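Local coordinates for protein arsenite methyltransferase (Chlamydomonas reinhardtii, PDB 5EVJ) that probably methylates trivalent arsenic, using S-adenosyl-L-methionine as methyl donor to turn glutathione-bound arsenite into mono-, di- and trimethylated products, at residues 164-169 with 187-192. The protein carries 15 engineered substitutions. Residues are numbered along the deposited sequence; the frame is centred on the assembly and turned at random.
Sequences DLVISN and RVLAPG
L189 lays its CD2 methyl over one face of the D164-L165 peptide group, 3.5 Å from D164 O and 3.9 Å from L165 N. The contact is van der Waals, and no hydrogen bond joins 164-169 to 187-192. Away from the interface, one face of the R187 guanidinium carries V188 CG1 of its own segment, 3.4 Å over the plane and shifted off its centre, while R187 is salt-bridged to E184 and D160. The D164 carboxylate brings OD1 to 4.4 Å from A190 CB, and its OD2 accepts a hydrogen bond from R86 N. V166 is the apolar centre. With CG2 anti to the carbonyl carbon and beside the backbone N (chi1 172°), that methyl meets two partners, 3.8 Å from L189 CD2 and 3.9 Å from V188 CG2. V166 and V188 meet tip to tip, their side chains crossing at about a right angle; L189 comes to V166 at a slant, CG as well as CD2 lying near the same methyl. V166 also packs on L88 and L90, and V188 on L88, which carries the hydrophobic layer onto strand 86-90. The end of helix 178-188 and short strand 189-190 pack against the start of strand 163-169, before the chain turns a corner at 191-192. This is the return leg of a beta-alpha-beta crossover in the Rossmann-like methyltransferase sheet, leading to strand 193-202, parallel to 163-169 and its neighbour opposite 86-90.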
loop_
_atom_site.group_PDB
_atom_site.type_symbol
_atom_site.label_atom_id
_atom_site.label_comp_id
_atom_site.label_asym_id
_atom_site.label_seq_id
_atom_site.Cartn_x
_atom_site.Cartn_y
_atom_site.Cartn_z
ATOM N N ASP A 164 4.003 -3.368 -10.804
ATOM C CA ASP A 164 4.476 -4.190 -9.707
ATOM C C ASP A 164 3.879 -3.784 -8.371
ATOM O O ASP A 164 3.684 -4.655 -7.555
ATOM C CB ASP A 164 5.978 -4.096 -9.625
ATOM C CG ASP A 164 6.634 -4.602 -10.925
ATOM O OD1 ASP A 164 6.448 -5.798 -11.280
ATOM O OD2 ASP A 164 7.326 -3.777 -11.547
ATOM N N LEU A 165 3.591 -2.475 -8.179
ATOM C CA LEU A 165 3.080 -1.936 -6.950
ATOM C C LEU A 165 1.958 -1.061 -7.346
ATOM O O LEU A 165 2.066 -0.293 -8.363
ATOM C CB LEU A 165 4.085 -0.993 -6.219
ATOM C CG LEU A 165 5.135 -1.620 -5.307
ATOM C CD1 LEU A 165 4.493 -2.392 -4.161
ATOM C CD2 LEU A 165 6.060 -2.600 -6.082
ATOM N N VAL A 166 0.907 -1.076 -6.506
ATOM C CA VAL A 166 -0.141 -0.074 -6.596
ATOM C C VAL A 166 -0.150 0.576 -5.259
ATOM O O VAL A 166 -0.192 -0.117 -4.257
ATOM C CB VAL A 166 -1.533 -0.679 -6.991
ATOM C CG1 VAL A 166 -2.604 0.363 -6.889
ATOM C CG2 VAL A 166 -1.513 -1.171 -8.438
ATOM N N ILE A 167 -0.090 1.911 -5.220
ATOM C CA ILE A 167 -0.055 2.672 -3.966
ATOM C C ILE A 167 -1.129 3.767 -3.962
ATOM O O ILE A 167 -1.604 4.210 -5.041
ATOM C CB ILE A 167 1.340 3.295 -3.600
ATOM C CG1 ILE A 167 1.559 4.615 -4.353
ATOM C CG2 ILE A 167 2.485 2.252 -3.674
ATOM C CD1 ILE A 167 2.993 5.177 -4.256
ATOM N N SER A 168 -1.491 4.200 -2.739
ATOM C CA SER A 168 -2.595 5.110 -2.547
ATOM C C SER A 168 -2.485 5.737 -1.196
ATOM O O SER A 168 -1.977 5.139 -0.264
ATOM C CB SER A 168 -3.931 4.377 -2.605
ATOM O OG SER A 168 -4.971 5.291 -2.903
ATOM N N ASN A 169 -3.019 6.947 -1.058
ATOM C CA ASN A 169 -2.888 7.622 0.220
ATOM C C ASN A 169 -4.188 8.329 0.580
ATOM O O ASN A 169 -4.448 9.448 0.100
ATOM C CB ASN A 169 -1.690 8.552 0.158
ATOM C CG ASN A 169 -1.280 9.069 1.520
ATOM O OD1 ASN A 169 -2.066 9.022 2.466
ATOM N ND2 ASN A 169 -0.062 9.620 1.621
ATOM N N ARG A 187 -6.288 -6.227 -10.947
ATOM C CA ARG A 187 -6.161 -6.598 -12.365
ATOM C C ARG A 187 -4.849 -6.051 -12.922
ATOM O O ARG A 187 -4.194 -6.729 -13.679
ATOM C CB ARG A 187 -7.362 -6.062 -13.172
ATOM C CG ARG A 187 -7.325 -6.336 -14.692
ATOM C CD ARG A 187 -8.489 -5.633 -15.514
ATOM N NE ARG A 187 -8.479 -4.163 -15.345
ATOM C CZ ARG A 187 -7.627 -3.351 -15.979
ATOM N NH1 ARG A 187 -7.647 -2.039 -15.762
ATOM N NH2 ARG A 187 -6.761 -3.850 -16.855
ATOM N N VAL A 188 -4.498 -4.806 -12.588
ATOM C CA VAL A 188 -3.292 -4.227 -13.171
ATOM C C VAL A 188 -1.953 -4.696 -12.509
ATOM O O VAL A 188 -0.853 -4.424 -13.057
ATOM C CB VAL A 188 -3.353 -2.682 -13.191
ATOM C CG1 VAL A 188 -4.644 -2.160 -13.917
ATOM C CG2 VAL A 188 -3.176 -2.124 -11.795
ATOM N N LEU A 189 -2.045 -5.424 -11.391
ATOM C CA LEU A 189 -0.847 -5.995 -10.734
ATOM C C LEU A 189 -0.360 -7.217 -11.473
ATOM O O LEU A 189 -1.119 -8.114 -11.862
ATOM C CB LEU A 189 -1.130 -6.380 -9.250
ATOM C CG LEU A 189 -1.166 -5.177 -8.293
ATOM C CD1 LEU A 189 -1.732 -5.564 -6.937
ATOM C CD2 LEU A 189 0.248 -4.570 -8.190
ATOM N N ALA A 190 0.939 -7.264 -11.635
ATOM C CA ALA A 190 1.559 -8.450 -12.120
ATOM C C ALA A 190 1.689 -9.464 -10.972
ATOM O O ALA A 190 1.749 -9.112 -9.832
ATOM C CB ALA A 190 2.956 -8.095 -12.619
ATOM N N PRO A 191 1.792 -10.730 -11.303
ATOM C CA PRO A 191 2.072 -11.688 -10.228
ATOM C C PRO A 191 3.253 -11.284 -9.354
ATOM O O PRO A 191 4.266 -10.718 -9.849
ATOM C CB PRO A 191 2.346 -13.000 -10.950
ATOM C CG PRO A 191 1.740 -12.806 -12.348
ATOM C CD PRO A 191 1.535 -11.346 -12.627
ATOM N N GLY A 192 3.109 -11.545 -8.046
ATOM C CA GLY A 192 4.163 -11.232 -7.064
ATOM C C GLY A 192 4.198 -9.762 -6.721
ATOM O O GLY A 192 5.036 -9.309 -5.886
#